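Local atomic coordinates of L-lactate dehydrogenase (Trichomonas vaginalis, PDB entry 5A1T), a protein that probably catalyses the reversible, NAD-dependent interconversion of pyruvate and L-lactate, in a fold shared with the malate dehydrogenases. Residues V7-A12 / V35-L40; G14-I19 / T239-P244. All coordinates share one frame; numbering follows the deposited sequence.

Overall arrangement
Both contacts draw on the Rossmann beta-alpha-beta unit of strand 5-10, helix 15-28 and strand 35-40. Contact 1 joins its two parallel strands and runs into the start of the glycine-rich turn. Contact 2 starts from its helix and packs the first turn against residues 239-244, in the C-terminal domain. Their segments therefore alternate in the sequence. Their centres lie about 14 Å apart. Segments 7-12 and 14-19 adjoin in the sequence, and there is no other touch between the contacts. The shared partner is the bound NADH. G11 of contact 1 meets the adenosine ribose, CA to O4B at 3.4 Å. Contact 2 grips the diphosphate and reaches oxamic acid through S240.

Contact 1: residues V7-A12 / V35-L40; sequences VLITGA and VYLHLL. With NAI (1,4-dihydronicotinamide adenine dinucleotide), chain C.
V7 and Y36 open the parallel ladder, V7 N to Y36 O at 2.8 Å. H38 N to V7 O, I9 N to H38 O and L40 N to I9 O follow. The ladder ends where A12 N meets L40 O in a nearly straight bond of 3.1 Å (172° at the hydrogen). The same oxygen takes a weak bond from G11 N; the A12 bond is the one that ties the turn to the strand, beside NADH. On the face of L8, H38, T10 and L40, L8 CD1 lies 3.8 Å from H38 CB, and the side chains cross at about a right angle. L40 has CG anti to its N (chi1 178°) and runs alongside T10, with CD2 3.9 Å from T10 CG2. Gaps on the face of V7, I9, L37 and L39 are slightly wider: I9 CD1 is 4.2 Å from L39 CD2. At the turn end A12 CB closes on L39 CB at 3.9 Å. The looser end is at partly exposed Y36. Its CE1 sits above the rim of one face of the H38 ring, whose ND1 and NE2 bond A75 O and H6 ND1. Helix 73-77 packs on L8 and L40, helix 15-28 on I9, L37 and L39, and strand 82-85 pairs with the other edge of strand 5-10.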
loop_
_atom_site.group_PDB
_atom_site.type_symbol
_atom_site.label_atom_id
_atom_site.label_comp_id
_atom_site.label_asym_id
_atom_site.label_seq_id
_atom_site.Cartn_x
_atom_site.Cartn_y
_atom_site.Cartn_z
ATOM N N VAL A 7 3.955 -16.399 5.473
ATOM C CA VAL A 7 2.684 -15.712 5.669
ATOM C C VAL A 7 1.692 -16.089 4.573
ATOM O O VAL A 7 1.996 -15.973 3.387
ATOM C CB VAL A 7 2.876 -14.179 5.683
ATOM C CG1 VAL A 7 1.542 -13.461 5.904
ATOM C CG2 VAL A 7 3.879 -13.781 6.755
ATOM N N LEU A 8 0.508 -16.537 4.982
ATOM C CA LEU A 8 -0.561 -16.873 4.047
ATOM C C LEU A 8 -1.529 -15.708 3.878
ATOM O O LEU A 8 -1.828 -14.989 4.833
ATOM C CB LEU A 8 -1.320 -18.116 4.524
ATOM C CG LEU A 8 -2.635 -18.454 3.809
ATOM C CD1 LEU A 8 -2.415 -18.761 2.335
ATOM C CD2 LEU A 8 -3.323 -19.621 4.491
ATOM N N ILE A 9 -2.002 -15.528 2.649
ATOM C CA ILE A 9 -3.053 -14.563 2.348
ATOM C C ILE A 9 -4.051 -15.196 1.385
ATOM O O ILE A 9 -3.742 -15.399 0.211
ATOM C CB ILE A 9 -2.492 -13.267 1.721
ATOM C CG1 ILE A 9 -1.381 -12.680 2.596
ATOM C CG2 ILE A 9 -3.614 -12.246 1.523
ATOM C CD1 ILE A 9 -0.644 -11.514 1.960
ATOM N N THR A 10 -5.240 -15.523 1.884
ATOM C CA THR A 10 -6.296 -16.057 1.032
ATOM C C THR A 10 -7.050 -14.895 0.404
ATOM O O THR A 10 -7.166 -13.829 1.006
ATOM C CB THR A 10 -7.276 -16.955 1.812
ATOM O OG1 THR A 10 -8.087 -16.152 2.676
ATOM C CG2 THR A 10 -6.522 -17.991 2.634
ATOM N N GLY A 11 -7.560 -15.099 -0.806
ATOM C CA GLY A 11 -8.188 -14.025 -1.553
ATOM C C GLY A 11 -7.167 -12.962 -1.903
ATOM O O GLY A 11 -7.465 -11.767 -1.902
ATOM N N ALA A 12 -5.954 -13.411 -2.209
ATOM C CA ALA A 12 -4.829 -12.514 -2.443
ATOM C C ALA A 12 -5.007 -11.659 -3.694
ATOM O O ALA A 12 -4.476 -10.552 -3.771
ATOM C CB ALA A 12 -3.544 -13.315 -2.548
ATOM N N VAL A 35 10.128 -12.537 4.698
ATOM C CA VAL A 35 8.796 -13.124 4.618
ATOM C C VAL A 35 8.641 -13.965 3.353
ATOM O O VAL A 35 9.151 -13.607 2.290
ATOM C CB VAL A 35 7.699 -12.039 4.648
ATOM C CG1 VAL A 35 7.692 -11.330 5.991
ATOM C CG2 VAL A 35 7.892 -11.038 3.514
ATOM N N TYR A 36 7.947 -15.092 3.490
ATOM C CA TYR A 36 7.597 -15.943 2.357
ATOM C C TYR A 36 6.080 -15.974 2.217
ATOM O O TYR A 36 5.381 -16.507 3.078
ATOM C CB TYR A 36 8.149 -17.358 2.539
ATOM C CG TYR A 36 7.960 -18.245 1.327
ATOM C CD1 TYR A 36 6.741 -18.859 1.076
ATOM C CD2 TYR A 36 8.998 -18.459 0.431
ATOM C CE1 TYR A 36 6.562 -19.666 -0.031
ATOM C CE2 TYR A 36 8.827 -19.266 -0.680
ATOM C CZ TYR A 36 7.606 -19.865 -0.906
ATOM O OH TYR A 36 7.429 -20.670 -2.008
ATOM N N LEU A 37 5.576 -15.403 1.129
ATOM C CA LEU A 37 4.138 -15.237 0.956
ATOM C C LEU A 37 3.482 -16.432 0.272
ATOM O O LEU A 37 3.863 -16.817 -0.830
ATOM C CB LEU A 37 3.848 -13.969 0.150
ATOM C CG LEU A 37 4.341 -12.655 0.761
ATOM C CD1 LEU A 37 4.059 -11.496 -0.182
ATOM C CD2 LEU A 37 3.699 -12.403 2.122
ATOM N N HIS A 38 2.498 -17.017 0.948
ATOM C CA HIS A 38 1.600 -17.982 0.326
ATOM C C HIS A 38 0.361 -17.230 -0.145
ATOM O O HIS A 38 -0.376 -16.676 0.666
ATOM C CB HIS A 38 1.217 -19.097 1.302
ATOM C CG HIS A 38 2.376 -19.920 1.769
ATOM N ND1 HIS A 38 2.529 -21.249 1.430
ATOM C CD2 HIS A 38 3.435 -19.609 2.553
ATOM C CE1 HIS A 38 3.632 -21.718 1.985
ATOM N NE2 HIS A 38 4.200 -20.742 2.670
ATOM N N LEU A 39 0.146 -17.203 -1.455
ATOM C CA LEU A 39 -0.943 -16.432 -2.044
ATOM C C LEU A 39 -1.995 -17.358 -2.634
ATOM O O LEU A 39 -1.763 -18.003 -3.657
ATOM C CB LEU A 39 -0.403 -15.482 -3.117
ATOM C CG LEU A 39 0.755 -14.584 -2.673
ATOM C CD1 LEU A 39 1.268 -13.759 -3.841
ATOM C CD2 LEU A 39 0.339 -13.680 -1.519
ATOM N N LEU A 40 -3.152 -17.416 -1.980
ATOM C CA LEU A 40 -4.234 -18.304 -2.391
ATOM C C LEU A 40 -5.393 -17.529 -3.003
ATOM O O LEU A 40 -5.795 -16.480 -2.496
ATOM C CB LEU A 40 -4.735 -19.122 -1.195
ATOM C CG LEU A 40 -5.908 -20.071 -1.469
ATOM C CD1 LEU A 40 -5.499 -21.171 -2.439
ATOM C CD2 LEU A 40 -6.439 -20.666 -0.170
HETATM P PA NAI C . -12.391 -8.678 -3.531
HETATM O O1A NAI C . -13.676 -9.218 -4.111
HETATM O O2A NAI C . -11.546 -7.716 -4.331
HETATM O O5B NAI C . -11.448 -9.923 -3.133
HETATM C C5B NAI C . -11.963 -11.157 -2.638
HETATM C C4B NAI C . -11.077 -12.278 -3.167
HETATM O O4B NAI C . -11.387 -13.541 -2.564
HETATM C C3B NAI C . -11.245 -12.455 -4.672
HETATM O O3B NAI C . -9.986 -12.239 -5.320
HETATM C C2B NAI C . -11.733 -13.880 -4.855
HETATM O O2B NAI C . -11.181 -14.513 -6.013
HETATM C C1B NAI C . -11.260 -14.547 -3.575
HETATM N N9A NAI C . -11.990 -15.799 -3.251
HETATM C C8A NAI C . -13.307 -16.049 -3.389
HETATM N N7A NAI C . -13.594 -17.321 -2.997
HETATM C C5A NAI C . -12.443 -17.899 -2.607
HETATM C C6A NAI C . -12.021 -19.217 -2.083
HETATM N N6A NAI C . -12.913 -20.214 -1.885
HETATM N N1A NAI C . -10.711 -19.395 -1.805
HETATM C C2A NAI C . -9.796 -18.426 -1.988
HETATM N N3A NAI C . -10.115 -17.209 -2.461
HETATM C C4A NAI C . -11.390 -16.893 -2.786
HETATM O O3 NAI C . -12.722 -8.001 -2.109
HETATM P PN NAI C . -11.879 -7.080 -1.094
HETATM O O1N NAI C . -12.271 -5.639 -1.329
HETATM O O2N NAI C . -10.425 -7.487 -1.177
HETATM O O5D NAI C . -12.483 -7.537 0.325
HETATM C C5D NAI C . -12.547 -8.926 0.643
HETATM C C4D NAI C . -13.318 -9.132 1.938
HETATM O O4D NAI C . -12.852 -8.227 2.943
HETATM C C3D NAI C . -14.807 -8.865 1.764
HETATM O O3D NAI C . -15.549 -9.966 2.296
HETATM C C2D NAI C . -15.080 -7.608 2.563
HETATM O O2D NAI C . -16.387 -7.592 3.145
HETATM C C1D NAI C . -13.979 -7.662 3.617
HETATM N N1N NAI C . -13.633 -6.378 4.251
HETATM C C2N NAI C . -13.343 -6.406 5.557
HETATM C C3N NAI C . -12.996 -5.269 6.273
HETATM C C7N NAI C . -12.669 -5.272 7.750
HETATM O O7N NAI C . -12.451 -4.282 8.428
HETATM N N7N NAI C . -12.589 -6.434 8.413
HETATM C C4N NAI C . -12.931 -3.945 5.566
HETATM C C5N NAI C . -13.265 -4.029 4.158
HETATM C C6N NAI C . -13.586 -5.235 3.558
#

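Contact 2: residues G14-I19 / T239-P244; sequences GQIGYI and TSAASP. With NAI (1,4-dihydronicotinamide adenine dinucleotide), chain C; OXM (oxamic acid), chain D.
The backbones come closest at I16 and A241, 5.0 Å between CA atoms, where the first turn of helix 15-28 meets the start of helix 242-257, and no hydrogen bond joins them. The contact is apolar. I16 CG1 lies 3.9 Å from A241 CA. With CG1 anti to the carbonyl carbon (chi1 -69°) and an extended chain beyond it, I16 carries CD1 on to P244 CG at 4.1 Å. That same methyl touches O5D and O4D of NADH. One turn later, I19 CD1 rests against A242 N at 4.0 Å and against the methyls of A241 and A242. Two backbone N-H groups and the S240 hydroxyl turn to the ligands. Q15 N bonds O2A of the diphosphate, and I16 N bonds O2N at 2.9 Å, nearly straight (173°). The helix start would probably favour the negative charge there. S240 OG donates to O2 of oxamic acid at 2.8 Å, and P244 CB lies 3.6 Å from the nicotinamide C4N. E55 of the second subunit bonds A241 N and S243 OG, and Y18 of that subunit bonds A242 N. Here the Rossmann dinucleotide-binding turn and helix start meet a C-terminal-domain segment lining the nicotinamide and substrate side of the cleft, as in the lactate/malate dehydrogenase family.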
loop_
_atom_site.group_PDB
_atom_site.type_symbol
_atom_site.label_atom_id
_atom_site.label_comp_id
_atom_site.label_asym_id
_atom_site.label_seq_id
_atom_site.Cartn_x
_atom_site.Cartn_y
_atom_site.Cartn_z
ATOM N N GLY A 14 -7.580 -10.180 -4.759
ATOM C CA GLY A 14 -8.558 -9.117 -4.596
ATOM C C GLY A 14 -7.949 -7.760 -4.293
ATOM O O GLY A 14 -6.742 -7.566 -4.423
ATOM N N GLN A 15 -8.797 -6.820 -3.884
ATOM C CA GLN A 15 -8.372 -5.445 -3.622
ATOM C C GLN A 15 -7.501 -5.338 -2.373
ATOM O O GLN A 15 -6.457 -4.684 -2.389
ATOM C CB GLN A 15 -9.591 -4.531 -3.474
ATOM C CG GLN A 15 -10.451 -4.428 -4.724
ATOM C CD GLN A 15 -9.743 -3.732 -5.870
ATOM O OE1 GLN A 15 -9.713 -4.237 -6.993
ATOM N NE2 GLN A 15 -9.178 -2.561 -5.596
ATOM N N ILE A 16 -7.940 -5.970 -1.289
ATOM C CA ILE A 16 -7.186 -5.958 -0.041
ATOM C C ILE A 16 -5.914 -6.794 -0.171
ATOM O O ILE A 16 -4.841 -6.367 0.251
ATOM C CB ILE A 16 -8.043 -6.476 1.137
ATOM C CG1 ILE A 16 -9.147 -5.467 1.460
ATOM C CG2 ILE A 16 -7.178 -6.723 2.383
ATOM C CD1 ILE A 16 -10.152 -5.940 2.499
ATOM N N GLY A 17 -6.037 -7.981 -0.755
ATOM C CA GLY A 17 -4.901 -8.874 -0.917
ATOM C C GLY A 17 -3.791 -8.244 -1.738
ATOM O O GLY A 17 -2.610 -8.504 -1.510
ATOM N N TYR A 18 -4.184 -7.412 -2.697
ATOM C CA TYR A 18 -3.244 -6.686 -3.543
ATOM C C TYR A 18 -2.320 -5.799 -2.713
ATOM O O TYR A 18 -1.093 -5.911 -2.791
ATOM C CB TYR A 18 -4.014 -5.844 -4.567
ATOM C CG TYR A 18 -3.151 -5.044 -5.512
ATOM C CD1 TYR A 18 -2.390 -5.668 -6.493
ATOM C CD2 TYR A 18 -3.114 -3.661 -5.436
ATOM C CE1 TYR A 18 -1.609 -4.935 -7.359
ATOM C CE2 TYR A 18 -2.336 -2.920 -6.298
ATOM C CZ TYR A 18 -1.586 -3.560 -7.258
ATOM O OH TYR A 18 -0.811 -2.821 -8.120
ATOM N N ILE A 19 -2.921 -4.926 -1.913
ATOM C CA ILE A 19 -2.166 -3.977 -1.104
ATOM C C ILE A 19 -1.483 -4.679 0.065
ATOM O O ILE A 19 -0.330 -4.388 0.387
ATOM C CB ILE A 19 -3.077 -2.856 -0.559
ATOM C CG1 ILE A 19 -3.841 -2.187 -1.705
ATOM C CG2 ILE A 19 -2.254 -1.824 0.208
ATOM C CD1 ILE A 19 -4.931 -1.241 -1.253
ATOM N N THR A 239 -16.057 -1.030 -1.109
ATOM C CA THR A 239 -15.774 -0.953 0.321
ATOM C C THR A 239 -14.290 -0.652 0.542
ATOM O O THR A 239 -13.500 -0.674 -0.402
ATOM C CB THR A 239 -16.160 -2.253 1.050
ATOM O OG1 THR A 239 -15.649 -3.383 0.333
ATOM C CG2 THR A 239 -17.672 -2.371 1.163
ATOM N N SER A 240 -13.921 -0.365 1.787
ATOM C CA SER A 240 -12.550 0.014 2.123
ATOM C C SER A 240 -11.541 -1.071 1.749
ATOM O O SER A 240 -11.906 -2.233 1.564
ATOM C CB SER A 240 -12.442 0.327 3.616
ATOM O OG SER A 240 -12.705 -0.824 4.400
ATOM N N ALA A 241 -10.270 -0.686 1.644
ATOM C CA ALA A 241 -9.217 -1.615 1.245
ATOM C C ALA A 241 -7.874 -1.253 1.873
ATOM O O ALA A 241 -7.247 -2.082 2.531
ATOM C CB ALA A 241 -9.096 -1.651 -0.266
ATOM N N ALA A 242 -7.432 -0.017 1.671
ATOM C CA ALA A 242 -6.157 0.430 2.227
ATOM C C ALA A 242 -6.220 0.528 3.749
ATOM O O ALA A 242 -5.270 0.159 4.440
ATOM C CB ALA A 242 -5.759 1.767 1.631
ATOM N N SER A 243 -7.340 1.022 4.270
ATOM C CA SER A 243 -7.477 1.225 5.707
ATOM C C SER A 243 -7.569 -0.093 6.489
ATOM O O SER A 243 -6.934 -0.231 7.533
ATOM C CB SER A 243 -8.694 2.109 6.006
ATOM O OG SER A 243 -9.777 1.824 5.139
ATOM N N PRO A 244 -8.352 -1.067 5.997
ATOM C CA PRO A 244 -8.330 -2.347 6.718
ATOM C C PRO A 244 -7.011 -3.093 6.596
ATOM O O PRO A 244 -6.644 -3.832 7.509
ATOM C CB PRO A 244 -9.450 -3.144 6.055
ATOM C CG PRO A 244 -9.647 -2.494 4.716
ATOM C CD PRO A 244 -9.387 -1.052 4.950
HETATM P PA NAI C . -12.391 -8.678 -3.531
HETATM O O1A NAI C . -13.676 -9.218 -4.111
HETATM O O2A NAI C . -11.546 -7.716 -4.331
HETATM O O5B NAI C . -11.448 -9.923 -3.133
HETATM C C5B NAI C . -11.963 -11.157 -2.638
HETATM C C4B NAI C . -11.077 -12.278 -3.167
HETATM O O4B NAI C . -11.387 -13.541 -2.564
HETATM C C3B NAI C . -11.245 -12.455 -4.672
HETATM O O3B NAI C . -9.986 -12.239 -5.320
HETATM C C2B NAI C . -11.733 -13.880 -4.855
HETATM O O2B NAI C . -11.181 -14.513 -6.013
HETATM C C1B NAI C . -11.260 -14.547 -3.575
HETATM N N9A NAI C . -11.990 -15.799 -3.251
HETATM C C8A NAI C . -13.307 -16.049 -3.389
HETATM N N7A NAI C . -13.594 -17.321 -2.997
HETATM C C5A NAI C . -12.443 -17.899 -2.607
HETATM C C6A NAI C . -12.021 -19.217 -2.083
HETATM N N6A NAI C . -12.913 -20.214 -1.885
HETATM N N1A NAI C . -10.711 -19.395 -1.805
HETATM C C2A NAI C . -9.796 -18.426 -1.988
HETATM N N3A NAI C . -10.115 -17.209 -2.461
HETATM C C4A NAI C . -11.390 -16.893 -2.786
HETATM O O3 NAI C . -12.722 -8.001 -2.109
HETATM P PN NAI C . -11.879 -7.080 -1.094
HETATM O O1N NAI C . -12.271 -5.639 -1.329
HETATM O O2N NAI C . -10.425 -7.487 -1.177
HETATM O O5D NAI C . -12.483 -7.537 0.325
HETATM C C5D NAI C . -12.547 -8.926 0.643
HETATM C C4D NAI C . -13.318 -9.132 1.938
HETATM O O4D NAI C . -12.852 -8.227 2.943
HETATM C C3D NAI C . -14.807 -8.865 1.764
HETATM O O3D NAI C . -15.549 -9.966 2.296
HETATM C C2D NAI C . -15.080 -7.608 2.563
HETATM O O2D NAI C . -16.387 -7.592 3.145
HETATM C C1D NAI C . -13.979 -7.662 3.617
HETATM N N1N NAI C . -13.633 -6.378 4.251
HETATM C C2N NAI C . -13.343 -6.406 5.557
HETATM C C3N NAI C . -12.996 -5.269 6.273
HETATM C C7N NAI C . -12.669 -5.272 7.750
HETATM O O7N NAI C . -12.451 -4.282 8.428
HETATM N N7N NAI C . -12.589 -6.434 8.413
HETATM C C4N NAI C . -12.931 -3.945 5.566
HETATM C C5N NAI C . -13.265 -4.029 4.158
HETATM C C6N NAI C . -13.586 -5.235 3.558
HETATM C C1 OXM D . -16.130 -3.149 6.024
HETATM N N1 OXM D . -16.493 -3.291 4.661
HETATM O O1 OXM D . -16.213 -4.098 6.778
HETATM C C2 OXM D . -15.633 -1.817 6.540
HETATM O O2 OXM D . -15.190 -0.955 5.735
HETATM O O3 OXM D . -15.658 -1.573 7.774
#